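Long-range contacts in Protease/Reverse transcriptase/ribonuclease H (Eastern chimpanzee simian foamy virus, PDB 7KSF), which combines an aspartic protease, a reverse transcriptase that copies RNA or DNA into DNA, and a ribonuclease H in one foamy virus polyprotein: residues A[146-152]-A[256-262]; A[169-174]-A[207-211]; A[190-196]-A[263-269]. The protein carries 1 engineered substitution. One frame throughout, in Å; residues are numbered along the deposited sequence.

Contact 1 of 3, residues A[146-152]-A[256-262]; sequences IRPHNIA and HPITPES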
loop_
_atom_site.group_PDB
_atom_site.type_symbol
_atom_site.label_atom_id
_atom_site.label_comp_id
_atom_site.label_asym_id
_atom_site.label_seq_id
_atom_site.Cartn_x
_atom_site.Cartn_y
_atom_site.Cartn_z
ATOM N N ILE A 146 10.452 -26.019 10.756
ATOM C CA ILE A 146 10.135 -25.646 12.128
ATOM C C ILE A 146 9.186 -26.689 12.705
ATOM O O ILE A 146 8.520 -27.429 11.978
ATOM C CB ILE A 146 9.512 -24.231 12.208
ATOM C CG1 ILE A 146 9.589 -23.674 13.632
ATOM C CG2 ILE A 146 8.074 -24.251 11.712
ATOM C CD1 ILE A 146 8.928 -22.321 13.795
ATOM N N ARG A 147 9.152 -26.759 14.032
ATOM C CA ARG A 147 8.233 -27.656 14.715
ATOM C C ARG A 147 6.801 -27.268 14.372
ATOM O O ARG A 147 6.410 -26.111 14.601
ATOM C CB ARG A 147 8.450 -27.608 16.226
ATOM C CG ARG A 147 9.787 -28.174 16.676
ATOM C CD ARG A 147 9.840 -28.334 18.187
ATOM N NE ARG A 147 11.103 -28.915 18.637
ATOM C CZ ARG A 147 11.310 -30.219 18.806
ATOM N NH1 ARG A 147 10.340 -31.086 18.559
ATOM N NH2 ARG A 147 12.493 -30.655 19.220
ATOM N N PRO A 148 5.998 -28.175 13.811
ATOM C CA PRO A 148 4.642 -27.807 13.393
ATOM C C PRO A 148 3.803 -27.291 14.553
ATOM O O PRO A 148 3.923 -27.749 15.690
ATOM C CB PRO A 148 4.077 -29.116 12.832
ATOM C CG PRO A 148 5.282 -29.894 12.415
ATOM C CD PRO A 148 6.341 -29.554 13.425
ATOM N N HIS A 149 2.941 -26.329 14.244
ATOM C CA HIS A 149 2.119 -25.677 15.252
ATOM C C HIS A 149 0.888 -26.508 15.586
ATOM O O HIS A 149 0.346 -27.226 14.741
ATOM C CB HIS A 149 1.682 -24.290 14.774
ATOM C CG HIS A 149 2.817 -23.345 14.524
ATOM N ND1 HIS A 149 2.977 -22.176 15.233
ATOM C CD2 HIS A 149 3.839 -23.393 13.640
ATOM C CE1 HIS A 149 4.053 -21.542 14.800
ATOM N NE2 HIS A 149 4.596 -22.261 13.833
ATOM N N ASN A 150 0.447 -26.399 16.833
ATOM C CA ASN A 150 -0.798 -26.999 17.293
ATOM C C ASN A 150 -1.799 -25.877 17.530
ATOM O O ASN A 150 -1.600 -25.041 18.420
ATOM C CB ASN A 150 -0.585 -27.817 18.566
ATOM C CG ASN A 150 -1.810 -28.624 18.952
ATOM O OD1 ASN A 150 -1.997 -29.748 18.490
ATOM N ND2 ASN A 150 -2.651 -28.051 19.807
ATOM N N ILE A 151 -2.855 -25.849 16.725
ATOM C CA ILE A 151 -3.880 -24.823 16.824
ATOM C C ILE A 151 -5.201 -25.406 17.322
ATOM O O ILE A 151 -6.258 -24.810 17.124
ATOM C CB ILE A 151 -4.068 -24.090 15.485
ATOM C CG1 ILE A 151 -4.568 -25.060 14.415
ATOM C CG2 ILE A 151 -2.764 -23.458 15.045
ATOM C CD1 ILE A 151 -4.901 -24.396 13.097
ATOM N N ALA A 152 -5.154 -26.572 17.963
ATOM C CA ALA A 152 -6.364 -27.227 18.459
ATOM C C ALA A 152 -6.618 -26.895 19.924
ATOM O O ALA A 152 -6.894 -27.775 20.737
ATOM C CB ALA A 152 -6.263 -28.734 18.253
ATOM N N HIS A 256 4.333 -21.834 7.494
ATOM C CA HIS A 256 4.346 -22.528 8.776
ATOM C C HIS A 256 3.376 -23.696 8.743
ATOM O O HIS A 256 2.163 -23.472 8.626
ATOM C CB HIS A 256 3.974 -21.581 9.901
ATOM C CG HIS A 256 5.048 -20.596 10.239
ATOM N ND1 HIS A 256 5.486 -19.640 9.346
ATOM C CD2 HIS A 256 5.766 -20.410 11.373
ATOM C CE1 HIS A 256 6.432 -18.912 9.916
ATOM N NE2 HIS A 256 6.617 -19.358 11.146
ATOM N N PRO A 257 3.840 -24.937 8.845
ATOM C CA PRO A 257 2.916 -26.072 8.864
ATOM C C PRO A 257 2.293 -26.273 10.235
ATOM O O PRO A 257 2.883 -25.956 11.269
ATOM C CB PRO A 257 3.813 -27.254 8.483
ATOM C CG PRO A 257 5.152 -26.875 9.012
ATOM C CD PRO A 257 5.249 -25.370 8.883
ATOM N N ILE A 258 1.076 -26.801 10.225
ATOM C CA ILE A 258 0.364 -27.119 11.445
ATOM C C ILE A 258 0.425 -28.621 11.675
ATOM O O ILE A 258 0.752 -29.399 10.780
ATOM C CB ILE A 258 -1.096 -26.611 11.413
ATOM C CG1 ILE A 258 -1.933 -27.452 10.452
ATOM C CG2 ILE A 258 -1.140 -25.150 11.014
ATOM C CD1 ILE A 258 -3.390 -27.056 10.412
ATOM N N THR A 259 0.103 -29.043 12.896
ATOM C CA THR A 259 0.188 -30.447 13.258
ATOM C C THR A 259 -0.887 -31.256 12.531
ATOM O O THR A 259 -1.982 -30.755 12.267
ATOM C CB THR A 259 0.041 -30.623 14.768
ATOM O OG1 THR A 259 0.137 -32.015 15.100
ATOM C CG2 THR A 259 -1.298 -30.091 15.242
ATOM N N PRO A 260 -0.355 -32.514 12.168
ATOM C CA PRO A 260 -1.336 -33.343 11.444
ATOM C C PRO A 260 -2.658 -33.508 12.176
ATOM O O PRO A 260 -3.689 -33.730 11.530
ATOM C CB PRO A 260 -0.599 -34.680 11.286
ATOM C CG PRO A 260 0.854 -34.304 11.299
ATOM C CD PRO A 260 0.951 -33.186 12.292
ATOM N N GLU A 261 -2.666 -33.399 13.505
ATOM C CA GLU A 261 -3.919 -33.511 14.242
ATOM C C GLU A 261 -4.836 -32.319 13.988
ATOM O O GLU A 261 -6.062 -32.464 14.046
ATOM C CB GLU A 261 -3.634 -33.656 15.738
ATOM C CG GLU A 261 -4.872 -33.909 16.586
ATOM C CD GLU A 261 -4.539 -34.113 18.051
ATOM O OE1 GLU A 261 -3.344 -34.048 18.405
ATOM O OE2 GLU A 261 -5.477 -34.340 18.848
ATOM N N SER A 262 -4.270 -31.145 13.702
ATOM C CA SER A 262 -5.048 -29.919 13.553
ATOM C C SER A 262 -5.564 -29.694 12.140
ATOM O O SER A 262 -6.160 -28.641 11.880
ATOM C CB SER A 262 -4.213 -28.707 13.975
ATOM O OG SER A 262 -3.961 -28.708 15.366
#
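Two loops meet through a single isolated beta bridge between His149 and Ile258 (CA to CA 4.4 Å). Two backbone hydrogen bonds frame it: His149 N donates to Pro257 O at 3.0 Å, and Thr259 N donates to His149 O at a short 2.6 Å. His149 thus bonds to both neighbours of Ile258, as in a parallel bridge. CA-H...O contacts accompany it, Pro148 CA to Pro257 O and Ile258 CA to His149 O, both 3.3 Å. Beyond the bridge a weak hydrogen bond runs from Ile151 N to Ser262 OG at 3.4 Å, where a turn within 256-262, closed by Ser262 N to Thr259 O at 2.7 Å, brings Ser262 alongside Ile151. Apolar contacts flank the bridge: Ile146 CG2 meets Pro257 CD at 4.2 Å, and Ile151 CD1 meets Ile258 CD1 at 4.1 Å. The His149 and His256 rings adjoin obliquely, His149 NE2 3.3 Å from His256 CD2. The bridge holds the incoming segment 146-152, from the loop after helix 117-129, against the reverse transcriptase part of the chain, to which 256-262 belongs. Helix 287-299 packs against both, with Leu290 touching His149 and Ile151 and Phe291 meeting the His256 ring.

Contact 2 of 3, residues A[169-174]-A[207-211]; sequences KAKPSI and RWRMV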
loop_
_atom_site.group_PDB
_atom_site.type_symbol
_atom_site.label_atom_id
_atom_site.label_comp_id
_atom_site.label_asym_id
_atom_site.label_seq_id
_atom_site.Cartn_x
_atom_site.Cartn_y
_atom_site.Cartn_z
ATOM N N LYS A 169 -18.012 -16.796 -11.980
ATOM C CA LYS A 169 -17.018 -16.024 -12.712
ATOM C C LYS A 169 -15.666 -16.019 -12.007
ATOM O O LYS A 169 -14.653 -15.704 -12.637
ATOM C CB LYS A 169 -17.516 -14.592 -12.918
ATOM C CG LYS A 169 -16.836 -13.840 -14.054
ATOM C CD LYS A 169 -17.525 -12.510 -14.329
ATOM C CE LYS A 169 -16.954 -11.827 -15.563
ATOM N NZ LYS A 169 -17.658 -10.549 -15.863
ATOM N N ALA A 170 -15.636 -16.372 -10.719
ATOM C CA ALA A 170 -14.402 -16.441 -9.948
ATOM C C ALA A 170 -13.812 -17.845 -9.878
ATOM O O ALA A 170 -12.628 -17.983 -9.557
ATOM C CB ALA A 170 -14.641 -15.932 -8.520
ATOM N N LYS A 171 -14.600 -18.876 -10.176
ATOM C CA LYS A 171 -14.115 -20.255 -10.098
ATOM C C LYS A 171 -12.861 -20.524 -10.923
ATOM O O LYS A 171 -11.942 -21.169 -10.398
ATOM C CB LYS A 171 -15.231 -21.222 -10.512
ATOM C CG LYS A 171 -16.418 -21.268 -9.571
ATOM C CD LYS A 171 -17.458 -22.256 -10.074
ATOM C CE LYS A 171 -18.701 -22.270 -9.196
ATOM N NZ LYS A 171 -19.743 -23.187 -9.738
ATOM N N PRO A 172 -12.754 -20.092 -12.187
ATOM C CA PRO A 172 -11.553 -20.457 -12.965
ATOM C C PRO A 172 -10.254 -19.930 -12.378
ATOM O O PRO A 172 -9.264 -20.672 -12.293
ATOM C CB PRO A 172 -11.842 -19.854 -14.349
ATOM C CG PRO A 172 -13.320 -19.707 -14.410
ATOM C CD PRO A 172 -13.729 -19.360 -13.018
ATOM N N SER A 173 -10.223 -18.660 -11.971
ATOM C CA SER A 173 -8.996 -18.083 -11.428
ATOM C C SER A 173 -8.648 -18.648 -10.058
ATOM O O SER A 173 -7.478 -18.610 -9.663
ATOM C CB SER A 173 -9.121 -16.562 -11.353
ATOM O OG SER A 173 -10.324 -16.183 -10.708
ATOM N N ILE A 174 -9.631 -19.177 -9.331
ATOM C CA ILE A 174 -9.383 -19.717 -7.995
ATOM C C ILE A 174 -8.976 -21.184 -8.054
ATOM O O ILE A 174 -8.146 -21.631 -7.258
ATOM C CB ILE A 174 -10.628 -19.514 -7.109
ATOM C CG1 ILE A 174 -10.900 -18.024 -6.914
ATOM C CG2 ILE A 174 -10.452 -20.207 -5.768
ATOM C CD1 ILE A 174 -12.082 -17.743 -6.028
ATOM N N ARG A 207 -8.778 -11.005 -12.373
ATOM C CA ARG A 207 -8.993 -12.310 -11.766
ATOM C C ARG A 207 -9.569 -12.140 -10.362
ATOM O O ARG A 207 -9.918 -11.037 -9.933
ATOM C CB ARG A 207 -7.692 -13.106 -11.769
ATOM C CG ARG A 207 -7.361 -13.729 -13.114
ATOM C CD ARG A 207 -5.874 -13.667 -13.394
ATOM N NE ARG A 207 -5.085 -14.136 -12.260
ATOM C CZ ARG A 207 -3.758 -14.088 -12.206
ATOM N NH1 ARG A 207 -3.069 -13.591 -13.226
ATOM N NH2 ARG A 207 -3.119 -14.534 -11.134
ATOM N N TRP A 208 -9.682 -13.249 -9.630
ATOM C CA TRP A 208 -10.324 -13.260 -8.325
ATOM C C TRP A 208 -9.492 -14.071 -7.346
ATOM O O TRP A 208 -8.839 -15.050 -7.718
ATOM C CB TRP A 208 -11.738 -13.852 -8.395
ATOM C CG TRP A 208 -12.634 -13.207 -9.411
ATOM C CD1 TRP A 208 -12.517 -13.269 -10.772
ATOM C CD2 TRP A 208 -13.805 -12.428 -9.147
ATOM N NE1 TRP A 208 -13.532 -12.565 -11.367
ATOM C CE2 TRP A 208 -14.339 -12.039 -10.393
ATOM C CE3 TRP A 208 -14.452 -12.018 -7.980
ATOM C CZ2 TRP A 208 -15.486 -11.261 -10.500
ATOM C CZ3 TRP A 208 -15.590 -11.245 -8.088
ATOM C CH2 TRP A 208 -16.098 -10.875 -9.339
ATOM N N ARG A 209 -9.529 -13.660 -6.082
ATOM C CA ARG A 209 -8.882 -14.383 -5.001
ATOM C C ARG A 209 -9.929 -14.769 -3.966
ATOM O O ARG A 209 -10.889 -14.030 -3.731
ATOM C CB ARG A 209 -7.767 -13.549 -4.355
ATOM C CG ARG A 209 -8.193 -12.151 -3.942
ATOM C CD ARG A 209 -7.005 -11.291 -3.528
ATOM N NE ARG A 209 -6.261 -11.857 -2.405
ATOM C CZ ARG A 209 -6.516 -11.596 -1.128
ATOM N NH1 ARG A 209 -7.506 -10.777 -0.799
ATOM N NH2 ARG A 209 -5.786 -12.158 -0.174
ATOM N N MET A 210 -9.745 -15.940 -3.363
ATOM C CA MET A 210 -10.706 -16.469 -2.409
ATOM C C MET A 210 -10.425 -15.939 -1.007
ATOM O O MET A 210 -9.293 -15.581 -0.667
ATOM C CB MET A 210 -10.676 -17.999 -2.401
ATOM C CG MET A 210 -9.429 -18.609 -1.777
ATOM S SD MET A 210 -9.549 -20.398 -1.577
ATOM C CE MET A 210 -8.027 -20.743 -0.700
ATOM N N VAL A 211 -11.479 -15.885 -0.194
ATOM C CA VAL A 211 -11.398 -15.397 1.178
ATOM C C VAL A 211 -12.165 -16.358 2.075
ATOM O O VAL A 211 -13.301 -16.731 1.764
ATOM C CB VAL A 211 -11.958 -13.967 1.315
ATOM C CG1 VAL A 211 -11.980 -13.545 2.775
ATOM C CG2 VAL A 211 -11.133 -12.990 0.492
#
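Trp208 dominates this junction between the N-terminal part of a helix and a strand. With chi1 m and chi2 68°, its indole lies against Ala170, whose CB sits 3.9 Å from the centroid of the five-membered ring and 30° off the ring normal, a CH-pi contact; Ala170 CB to Trp208 CG is only 3.5 Å. The backbone carbon of Lys169 lies over the same face. The Lys169 side chain, t at every chi, carries its amine away from the strand. Ser173 takes the p rotamer, which turns its hydroxyl back along the helix: OG donates to Ala170 O at 3.1 Å and accepts a weak hydrogen bond from Trp208 N at 3.2 Å. Ala170 O also receives Ile174 N at 3.2 Å. Ile174, in the m,t rotamer, lies along the strand backbone, with CG1 3.7 Å from Trp208 O and CD1 3.9 Å from Met210 CB. Met210, p,t,t, then leads its thioether away. Arg207 offers CB to Ser173 CB at 3.8 Å while its guanidinium forms a salt bridge with Glu138. Strand alternation sets the pattern: the CA-to-CB bonds of Trp208 and Met210 point toward 169-174, that of Arg209 away. Strand 208-212 pairs antiparallel with 198-202, probably the counterpart of the fingers hairpin of other retroviral reverse transcriptases. The N-terminal turn of helix 171-184 and the residues before it thus pack on this hairpin, with Ala170 also touching Pro200 and Trp208 touching Pro202.

Contact 3 of 3, residues A[190-196]-A[263-269]; sequences QNSTMNT and YWLTAFT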
loop_
_atom_site.group_PDB
_atom_site.type_symbol
_atom_site.label_atom_id
_atom_site.label_comp_id
_atom_site.label_asym_id
_atom_site.label_seq_id
_atom_site.Cartn_x
_atom_site.Cartn_y
_atom_site.Cartn_z
ATOM N N GLN A 190 -9.269 -33.976 2.807
ATOM C CA GLN A 190 -9.607 -34.659 4.048
ATOM C C GLN A 190 -10.933 -34.123 4.564
ATOM O O GLN A 190 -11.101 -32.908 4.711
ATOM C CB GLN A 190 -8.500 -34.468 5.093
ATOM C CG GLN A 190 -8.799 -35.074 6.456
ATOM C CD GLN A 190 -7.643 -34.929 7.431
ATOM O OE1 GLN A 190 -6.485 -34.813 7.030
ATOM N NE2 GLN A 190 -7.958 -34.932 8.719
ATOM N N ASN A 191 -11.872 -35.030 4.825
ATOM C CA ASN A 191 -13.119 -34.659 5.470
ATOM C C ASN A 191 -12.862 -34.233 6.908
ATOM O O ASN A 191 -11.828 -34.549 7.505
ATOM C CB ASN A 191 -14.109 -35.823 5.443
ATOM C CG ASN A 191 -14.561 -36.167 4.045
ATOM O OD1 ASN A 191 -13.825 -35.984 3.077
ATOM N ND2 ASN A 191 -15.785 -36.666 3.933
ATOM N N SER A 192 -13.822 -33.516 7.475
ATOM C CA SER A 192 -13.648 -32.982 8.816
ATOM C C SER A 192 -15.013 -32.649 9.393
ATOM O O SER A 192 -16.027 -32.660 8.691
ATOM C CB SER A 192 -12.743 -31.748 8.805
ATOM O OG SER A 192 -12.942 -30.953 9.962
ATOM N N THR A 193 -15.016 -32.359 10.694
ATOM C CA THR A 193 -16.242 -31.937 11.359
ATOM C C THR A 193 -16.557 -30.477 11.061
ATOM O O THR A 193 -17.714 -30.131 10.802
ATOM C CB THR A 193 -16.116 -32.157 12.868
ATOM O OG1 THR A 193 -15.765 -33.523 13.126
ATOM C CG2 THR A 193 -17.426 -31.827 13.570
ATOM N N MET A 194 -15.543 -29.616 11.079
ATOM C CA MET A 194 -15.728 -28.189 10.872
ATOM C C MET A 194 -15.687 -27.852 9.388
ATOM O O MET A 194 -14.958 -28.479 8.615
ATOM C CB MET A 194 -14.649 -27.397 11.614
ATOM C CG MET A 194 -14.795 -25.891 11.499
ATOM S SD MET A 194 -16.453 -25.354 11.964
ATOM C CE MET A 194 -16.340 -23.586 11.704
ATOM N N ASN A 195 -16.479 -26.860 8.994
ATOM C CA ASN A 195 -16.448 -26.325 7.642
ATOM C C ASN A 195 -16.516 -24.809 7.712
ATOM O O ASN A 195 -17.220 -24.248 8.556
ATOM C CB ASN A 195 -17.605 -26.853 6.794
ATOM C CG ASN A 195 -17.414 -26.577 5.321
ATOM O OD1 ASN A 195 -16.884 -27.412 4.591
ATOM N ND2 ASN A 195 -17.838 -25.401 4.873
ATOM N N THR A 196 -15.787 -24.149 6.814
ATOM C CA THR A 196 -15.658 -22.704 6.801
ATOM C C THR A 196 -16.181 -22.130 5.491
ATOM O O THR A 196 -15.875 -22.664 4.419
ATOM C CB THR A 196 -14.187 -22.293 6.998
ATOM O OG1 THR A 196 -13.799 -22.523 8.358
ATOM C CG2 THR A 196 -13.977 -20.825 6.661
ATOM N N TYR A 263 -5.344 -30.637 11.222
ATOM C CA TYR A 263 -5.771 -30.432 9.841
ATOM C C TYR A 263 -7.285 -30.295 9.738
ATOM O O TYR A 263 -7.788 -29.495 8.939
ATOM C CB TYR A 263 -5.279 -31.579 8.958
ATOM C CG TYR A 263 -3.783 -31.605 8.717
ATOM C CD1 TYR A 263 -2.973 -30.544 9.104
ATOM C CD2 TYR A 263 -3.182 -32.690 8.089
ATOM C CE1 TYR A 263 -1.609 -30.566 8.881
ATOM C CE2 TYR A 263 -1.820 -32.719 7.860
ATOM C CZ TYR A 263 -1.036 -31.656 8.260
ATOM O OH TYR A 263 0.322 -31.683 8.033
ATOM N N TRP A 264 -8.030 -31.057 10.545
ATOM C CA TRP A 264 -9.487 -31.059 10.455
ATOM C C TRP A 264 -10.100 -29.711 10.819
ATOM O O TRP A 264 -11.208 -29.406 10.361
ATOM C CB TRP A 264 -10.065 -32.149 11.361
ATOM C CG TRP A 264 -9.937 -31.841 12.824
ATOM C CD1 TRP A 264 -8.923 -32.206 13.652
ATOM C CD2 TRP A 264 -10.863 -31.100 13.626
ATOM N NE1 TRP A 264 -9.155 -31.737 14.925
ATOM C CE2 TRP A 264 -10.341 -31.054 14.932
ATOM C CE3 TRP A 264 -12.082 -30.468 13.364
ATOM C CZ2 TRP A 264 -10.996 -30.403 15.974
ATOM C CZ3 TRP A 264 -12.731 -29.823 14.396
ATOM C CH2 TRP A 264 -12.187 -29.797 15.686
ATOM N N LEU A 265 -9.416 -28.909 11.633
ATOM C CA LEU A 265 -9.999 -27.657 12.104
ATOM C C LEU A 265 -10.166 -26.650 10.972
ATOM O O LEU A 265 -11.150 -25.905 10.934
ATOM C CB LEU A 265 -9.132 -27.067 13.216
ATOM C CG LEU A 265 -9.686 -25.812 13.889
ATOM C CD1 LEU A 265 -11.005 -26.127 14.571
ATOM C CD2 LEU A 265 -8.685 -25.244 14.879
ATOM N N THR A 266 -9.214 -26.620 10.036
ATOM C CA THR A 266 -9.180 -25.622 8.977
ATOM C C THR A 266 -9.929 -26.059 7.721
ATOM O O THR A 266 -9.640 -25.551 6.632
ATOM C CB THR A 266 -7.728 -25.294 8.623
ATOM O OG1 THR A 266 -7.050 -26.497 8.246
ATOM C CG2 THR A 266 -7.011 -24.670 9.810
ATOM N N ALA A 267 -10.883 -26.974 7.846
ATOM C CA ALA A 267 -11.500 -27.561 6.668
ATOM C C ALA A 267 -12.491 -26.602 6.018
ATOM O O ALA A 267 -13.115 -25.765 6.678
ATOM C CB ALA A 267 -12.204 -28.868 7.029
ATOM N N PHE A 268 -12.629 -26.744 4.701
ATOM C CA PHE A 268 -13.523 -25.933 3.889
ATOM C C PHE A 268 -13.975 -26.763 2.692
ATOM O O PHE A 268 -13.305 -27.714 2.281
ATOM C CB PHE A 268 -12.845 -24.641 3.421
ATOM C CG PHE A 268 -11.616 -24.869 2.588
ATOM C CD1 PHE A 268 -10.387 -25.074 3.191
ATOM C CD2 PHE A 268 -11.694 -24.878 1.208
ATOM C CE1 PHE A 268 -9.256 -25.288 2.426
ATOM C CE2 PHE A 268 -10.566 -25.090 0.438
ATOM C CZ PHE A 268 -9.347 -25.294 1.050
ATOM N N THR A 269 -15.120 -26.387 2.129
ATOM C CA THR A 269 -15.738 -27.119 1.031
ATOM C C THR A 269 -15.588 -26.322 -0.260
ATOM O O THR A 269 -16.015 -25.165 -0.334
ATOM C CB THR A 269 -17.214 -27.399 1.315
ATOM O OG1 THR A 269 -17.334 -28.217 2.485
ATOM C CG2 THR A 269 -17.854 -28.115 0.137
#
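An ST turn at Ser192 lies at the centre of this contact, in the connection between strands 187-189 and 198-202. Ser192 OG accepts a hydrogen bond from Met194 N at 3.1 Å and donates across the interface to Trp264 O at 2.4 Å, very short. Its CB also lies close to Ala267 CB, at 3.4 Å. That methyl is enclosed closely, with Met194 O 3.2 Å from Ala267 CB. Met194 bends beside the indole of Trp264, CB to CZ3 4.2 Å, and its CG approaches Leu265 O at 3.7 Å. Further along, Ala267 O faces the passing backbone: Asn195 CA makes a CA-H...O contact with it at 3.5 Å, and Thr196 N stands 3.1 Å from it. At the other end Gln190 OE1 merely packs 4.0 Å from Tyr263 CB. Ser192 and Ala267 both touch Gln274 of strand 273-277, while Met194 and Leu265 both meet Val217 of helix 215-218. Strands 187-189 and 268-270 are the outer members of a three-stranded antiparallel sheet centred on 273-277, and the loop from one outer strand is fastened to the approach to the other, probably within the fingers subdomain of the reverse transcriptase fold.

Contacts 1 and 3 are neighbours, with centres about 15 Å apart, and their second segments follow directly on one another: Ile258 O lies 3.2 Å from Tyr263 CE1. Contact 2 is separate, though its nearest atoms come within about 5 Å of contact 3. All three are partly buried, each mixing buried residues with an exposed one. Their chemistry differs. Contact 1 joins loops by the backbone hydrogen bonds of one parallel bridge, contact 3 relies on a serine hydroxyl and close packing about an alanine, and contact 2 sets the N-terminal part of a helix on a strand through an indole face. Contacts 1 and 3 both involve the run leading into strand 268-270.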